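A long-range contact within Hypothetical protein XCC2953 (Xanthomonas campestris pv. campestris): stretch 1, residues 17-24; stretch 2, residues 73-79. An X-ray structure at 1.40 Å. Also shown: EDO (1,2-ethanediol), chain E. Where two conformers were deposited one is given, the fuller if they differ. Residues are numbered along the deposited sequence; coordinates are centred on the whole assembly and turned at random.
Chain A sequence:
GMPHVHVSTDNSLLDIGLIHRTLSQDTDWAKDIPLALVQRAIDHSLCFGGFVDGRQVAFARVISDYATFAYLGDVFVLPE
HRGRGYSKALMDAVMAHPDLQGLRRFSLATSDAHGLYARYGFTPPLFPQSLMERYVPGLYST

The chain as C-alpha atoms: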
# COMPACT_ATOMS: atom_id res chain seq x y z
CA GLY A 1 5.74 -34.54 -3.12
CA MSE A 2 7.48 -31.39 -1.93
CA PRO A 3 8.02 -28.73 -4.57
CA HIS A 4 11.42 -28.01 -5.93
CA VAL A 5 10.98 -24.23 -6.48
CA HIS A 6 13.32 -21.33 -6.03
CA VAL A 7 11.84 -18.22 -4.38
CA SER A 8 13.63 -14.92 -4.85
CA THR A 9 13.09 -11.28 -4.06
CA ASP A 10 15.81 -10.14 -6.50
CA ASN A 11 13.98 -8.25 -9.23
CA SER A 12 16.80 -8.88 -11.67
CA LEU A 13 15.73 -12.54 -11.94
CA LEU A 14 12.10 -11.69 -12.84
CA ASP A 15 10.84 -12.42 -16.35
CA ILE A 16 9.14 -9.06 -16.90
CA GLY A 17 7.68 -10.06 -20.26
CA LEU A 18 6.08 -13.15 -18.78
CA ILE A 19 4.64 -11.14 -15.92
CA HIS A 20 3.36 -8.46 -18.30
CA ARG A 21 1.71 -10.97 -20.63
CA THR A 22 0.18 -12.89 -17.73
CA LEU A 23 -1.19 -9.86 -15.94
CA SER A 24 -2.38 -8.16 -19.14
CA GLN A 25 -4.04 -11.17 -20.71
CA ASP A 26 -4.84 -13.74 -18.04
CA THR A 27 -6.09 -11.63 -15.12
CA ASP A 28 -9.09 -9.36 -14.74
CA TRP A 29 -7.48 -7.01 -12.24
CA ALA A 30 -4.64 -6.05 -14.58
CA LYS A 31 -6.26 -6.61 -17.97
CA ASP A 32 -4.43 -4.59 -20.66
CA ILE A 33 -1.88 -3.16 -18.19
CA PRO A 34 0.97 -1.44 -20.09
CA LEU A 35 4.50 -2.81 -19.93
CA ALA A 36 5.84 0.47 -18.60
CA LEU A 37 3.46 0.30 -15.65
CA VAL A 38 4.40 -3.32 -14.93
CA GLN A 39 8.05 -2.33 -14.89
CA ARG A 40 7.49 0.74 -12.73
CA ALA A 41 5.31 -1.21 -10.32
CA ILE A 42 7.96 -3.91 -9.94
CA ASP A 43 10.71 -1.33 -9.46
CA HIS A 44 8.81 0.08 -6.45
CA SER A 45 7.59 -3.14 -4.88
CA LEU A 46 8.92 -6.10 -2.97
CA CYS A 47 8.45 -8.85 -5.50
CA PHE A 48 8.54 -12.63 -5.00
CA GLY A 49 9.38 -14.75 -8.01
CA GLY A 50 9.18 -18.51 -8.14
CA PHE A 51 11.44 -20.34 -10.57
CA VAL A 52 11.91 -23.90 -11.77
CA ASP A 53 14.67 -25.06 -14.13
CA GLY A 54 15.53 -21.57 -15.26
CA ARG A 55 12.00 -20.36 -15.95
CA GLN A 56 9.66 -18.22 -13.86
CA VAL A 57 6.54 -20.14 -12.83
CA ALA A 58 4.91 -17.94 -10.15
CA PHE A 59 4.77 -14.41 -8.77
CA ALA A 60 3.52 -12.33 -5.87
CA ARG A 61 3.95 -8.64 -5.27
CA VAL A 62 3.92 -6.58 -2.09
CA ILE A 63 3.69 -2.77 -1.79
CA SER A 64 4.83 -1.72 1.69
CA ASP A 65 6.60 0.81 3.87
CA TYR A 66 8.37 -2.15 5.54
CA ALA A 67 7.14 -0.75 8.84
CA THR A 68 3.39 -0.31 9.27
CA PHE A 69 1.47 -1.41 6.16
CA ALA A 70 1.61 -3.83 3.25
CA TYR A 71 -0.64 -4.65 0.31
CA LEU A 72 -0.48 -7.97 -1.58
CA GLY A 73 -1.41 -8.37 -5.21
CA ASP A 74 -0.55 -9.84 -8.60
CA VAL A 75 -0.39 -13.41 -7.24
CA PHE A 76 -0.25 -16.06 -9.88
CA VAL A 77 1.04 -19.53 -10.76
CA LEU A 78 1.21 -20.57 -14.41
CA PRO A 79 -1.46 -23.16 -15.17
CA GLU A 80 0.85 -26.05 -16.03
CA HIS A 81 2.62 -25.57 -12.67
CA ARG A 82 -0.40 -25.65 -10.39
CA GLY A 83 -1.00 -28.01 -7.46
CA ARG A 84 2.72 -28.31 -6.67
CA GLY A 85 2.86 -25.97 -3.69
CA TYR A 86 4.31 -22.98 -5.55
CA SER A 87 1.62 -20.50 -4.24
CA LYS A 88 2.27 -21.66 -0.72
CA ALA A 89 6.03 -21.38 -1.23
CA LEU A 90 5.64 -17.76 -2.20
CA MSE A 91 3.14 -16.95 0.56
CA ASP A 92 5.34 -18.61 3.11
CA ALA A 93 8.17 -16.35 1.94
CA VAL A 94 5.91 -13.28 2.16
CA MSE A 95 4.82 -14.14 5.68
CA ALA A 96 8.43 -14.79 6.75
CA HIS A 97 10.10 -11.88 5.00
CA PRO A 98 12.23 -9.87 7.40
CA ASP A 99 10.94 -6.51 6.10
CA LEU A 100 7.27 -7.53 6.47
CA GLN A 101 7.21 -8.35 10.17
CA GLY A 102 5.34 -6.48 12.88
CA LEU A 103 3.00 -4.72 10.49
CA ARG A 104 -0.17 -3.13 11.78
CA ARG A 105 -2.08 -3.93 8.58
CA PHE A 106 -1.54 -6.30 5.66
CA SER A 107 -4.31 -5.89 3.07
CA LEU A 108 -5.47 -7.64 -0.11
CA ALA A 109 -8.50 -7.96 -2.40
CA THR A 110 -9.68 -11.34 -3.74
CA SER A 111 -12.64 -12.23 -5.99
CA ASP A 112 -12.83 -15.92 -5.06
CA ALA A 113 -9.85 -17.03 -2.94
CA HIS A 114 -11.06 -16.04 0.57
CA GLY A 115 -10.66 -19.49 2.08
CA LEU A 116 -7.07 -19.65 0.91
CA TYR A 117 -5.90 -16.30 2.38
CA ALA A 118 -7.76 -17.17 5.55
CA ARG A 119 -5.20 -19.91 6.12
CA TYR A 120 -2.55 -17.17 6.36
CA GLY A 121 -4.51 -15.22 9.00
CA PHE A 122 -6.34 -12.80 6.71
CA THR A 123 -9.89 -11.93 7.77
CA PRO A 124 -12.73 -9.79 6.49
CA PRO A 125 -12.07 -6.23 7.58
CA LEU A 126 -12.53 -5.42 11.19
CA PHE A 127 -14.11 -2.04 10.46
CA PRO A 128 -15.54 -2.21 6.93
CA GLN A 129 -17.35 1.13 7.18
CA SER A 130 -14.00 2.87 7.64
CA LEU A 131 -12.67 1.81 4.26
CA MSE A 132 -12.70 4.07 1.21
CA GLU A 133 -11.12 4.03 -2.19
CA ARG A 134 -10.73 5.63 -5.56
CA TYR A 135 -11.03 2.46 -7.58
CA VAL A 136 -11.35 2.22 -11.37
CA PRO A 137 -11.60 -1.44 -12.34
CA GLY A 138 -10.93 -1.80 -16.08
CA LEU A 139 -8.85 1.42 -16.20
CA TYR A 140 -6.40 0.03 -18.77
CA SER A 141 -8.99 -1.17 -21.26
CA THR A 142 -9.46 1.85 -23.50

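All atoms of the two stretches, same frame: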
# COMPACT_ATOMS: atom_id res chain seq x y z
N GLY A 17 8.60 -9.81 -19.16
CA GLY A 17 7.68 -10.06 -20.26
C GLY A 17 6.64 -11.08 -19.90
O GLY A 17 5.47 -10.94 -20.25
N LEU A 18 7.06 -12.16 -19.24
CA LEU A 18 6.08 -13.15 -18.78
C LEU A 18 5.06 -12.54 -17.83
O LEU A 18 3.86 -12.84 -17.91
CB LEU A 18 6.81 -14.31 -18.07
CG LEU A 18 5.90 -15.34 -17.39
CD1 LEU A 18 5.20 -16.23 -18.35
CD2 LEU A 18 6.68 -16.14 -16.35
N ILE A 19 5.53 -11.73 -16.88
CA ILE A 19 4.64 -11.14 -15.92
C ILE A 19 3.68 -10.20 -16.64
O ILE A 19 2.49 -10.18 -16.35
CB ILE A 19 5.45 -10.39 -14.83
CG1 ILE A 19 6.27 -11.36 -14.00
CG2 ILE A 19 4.53 -9.56 -13.95
CD1 ILE A 19 7.38 -10.65 -13.24
N HIS A 20 4.19 -9.36 -17.52
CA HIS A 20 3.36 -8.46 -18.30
C HIS A 20 2.30 -9.21 -19.09
O HIS A 20 1.11 -8.85 -19.05
CB HIS A 20 4.24 -7.64 -19.23
CG HIS A 20 3.50 -6.76 -20.19
ND1 HIS A 20 3.96 -6.56 -21.47
CD2 HIS A 20 2.36 -6.05 -20.07
CE1 HIS A 20 3.10 -5.76 -22.11
NE2 HIS A 20 2.14 -5.41 -21.27
N ARG A 21 2.69 -10.22 -19.84
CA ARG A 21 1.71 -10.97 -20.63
C ARG A 21 0.65 -11.60 -19.75
O ARG A 21 -0.54 -11.56 -20.04
CB ARG A 21 2.42 -12.04 -21.48
CG ARG A 21 3.32 -11.47 -22.57
CD ARG A 21 4.44 -12.51 -23.10
NE ARG A 21 5.43 -11.73 -23.84
CZ ARG A 21 6.71 -11.67 -23.64
NH1 ARG A 21 7.34 -12.48 -22.77
NH2 ARG A 21 7.40 -10.75 -24.29
N THR A 22 1.09 -12.20 -18.65
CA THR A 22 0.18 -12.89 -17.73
C THR A 22 -0.81 -11.93 -17.13
O THR A 22 -2.03 -12.16 -17.14
CB THR A 22 0.97 -13.63 -16.65
OG1 THR A 22 1.77 -14.67 -17.23
CG2 THR A 22 0.03 -14.22 -15.59
N LEU A 23 -0.30 -10.83 -16.58
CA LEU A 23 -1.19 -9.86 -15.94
C LEU A 23 -2.13 -9.23 -16.96
O LEU A 23 -3.34 -9.09 -16.72
CB LEU A 23 -0.37 -8.78 -15.22
CG LEU A 23 0.42 -9.25 -14.00
CD1 LEU A 23 1.13 -8.09 -13.38
CD2 LEU A 23 -0.47 -9.93 -12.96
N SER A 24 -1.61 -8.85 -18.12
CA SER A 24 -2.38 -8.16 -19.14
C SER A 24 -3.46 -9.02 -19.75
O SER A 24 -4.53 -8.53 -20.10
CB SER A 24 -1.46 -7.72 -20.28
OG SER A 24 -2.22 -7.03 -21.29
N GLY A 73 -0.69 -8.19 -3.96
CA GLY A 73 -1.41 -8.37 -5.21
C GLY A 73 -0.58 -9.10 -6.25
O GLY A 73 0.53 -9.54 -6.00
N ASP A 74 -1.18 -9.24 -7.42
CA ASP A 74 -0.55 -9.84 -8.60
C ASP A 74 -0.12 -11.29 -8.39
O ASP A 74 0.76 -11.77 -9.07
CB ASP A 74 0.62 -9.00 -9.10
CG ASP A 74 0.19 -7.66 -9.69
OD1 ASP A 74 -0.97 -7.49 -10.09
OD2 ASP A 74 1.10 -6.81 -9.85
N VAL A 75 -0.77 -12.02 -7.51
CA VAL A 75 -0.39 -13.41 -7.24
C VAL A 75 -0.83 -14.29 -8.37
O VAL A 75 -2.01 -14.29 -8.79
CB VAL A 75 -1.01 -13.90 -5.91
CG1 VAL A 75 -0.72 -15.39 -5.69
CG2 VAL A 75 -0.49 -13.07 -4.73
N PHE A 76 0.11 -15.08 -8.91
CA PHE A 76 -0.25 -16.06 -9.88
C PHE A 76 0.75 -17.22 -9.89
O PHE A 76 1.91 -17.07 -9.52
CB PHE A 76 -0.40 -15.47 -11.30
CG PHE A 76 0.89 -15.01 -11.97
CD1 PHE A 76 1.75 -15.93 -12.55
CD2 PHE A 76 1.20 -13.68 -12.11
CE1 PHE A 76 2.92 -15.53 -13.24
CE2 PHE A 76 2.34 -13.27 -12.76
CZ PHE A 76 3.20 -14.17 -13.30
N VAL A 77 0.24 -18.36 -10.39
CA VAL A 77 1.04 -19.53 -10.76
C VAL A 77 0.61 -19.91 -12.16
O VAL A 77 -0.59 -19.96 -12.43
CB VAL A 77 0.82 -20.69 -9.78
CG1 VAL A 77 1.54 -21.93 -10.24
CG2 VAL A 77 1.27 -20.30 -8.38
N LEU A 78 1.56 -20.18 -13.06
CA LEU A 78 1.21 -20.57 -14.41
C LEU A 78 0.43 -21.87 -14.39
O LEU A 78 0.69 -22.75 -13.55
CB LEU A 78 2.44 -20.67 -15.29
CG LEU A 78 3.17 -19.34 -15.51
CD1 LEU A 78 4.36 -19.61 -16.40
CD2 LEU A 78 2.24 -18.27 -16.10
N PRO A 79 -0.55 -22.03 -15.27
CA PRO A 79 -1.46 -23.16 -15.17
C PRO A 79 -0.83 -24.53 -15.19
O PRO A 79 -1.29 -25.43 -14.46
CB PRO A 79 -2.37 -22.99 -16.40
CG PRO A 79 -2.37 -21.55 -16.67
CD PRO A 79 -0.97 -21.07 -16.32
C1 EDO E . -3.42 -11.60 -4.33
O1 EDO E . -3.14 -11.16 -5.67
C2 EDO E . -4.68 -10.97 -3.80
O2 EDO E . -5.84 -11.48 -4.46

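This is a small apolar contact in which a helix packs across a strand and the loop residue that follows it, held by side chains alone, with no hydrogen bond between the two stretches. The axes of helix 17-24 and strand 73-77 approach to 10.2 Å at 99°, so the two elements run nearly perpendicular, and 332 Å² is buried in total.

Phe-76 is the centre, with the largest covered area of any residue here. Its CA-to-CB bond points toward the helix, whereas those of its neighbours Val-75 and Val-77 point away, as strand alternation predicts. Thr-22 CG2 lies 3.6 Å from the centroid of the Phe-76 ring and 5° off the ring normal, a CH-pi contact over one face. Ile-19 meets the ring edge, its CG1 4.2 Å from Phe-76 CZ, and Leu-23 CD2 approaches Phe-76 CD2 obliquely, also at 4.2 Å.

The Thr-22 hydroxyl is engaged within the helix: Thr-22 OG1 donates to Leu-18 O at 2.9 Å, leaving the methyl to face the ring. Thr-22 OG1 also lies 3.8 Å from Leu-78 CD2, a van der Waals contact.

At the flanks, Leu-18 CD1 meets Leu-78 CD1 at 4.0 Å, while Leu-23 CD1 sits 3.8 Å from Asp-74 OD2, a carboxylate oxygen hydrogen-bonded elsewhere in the structure.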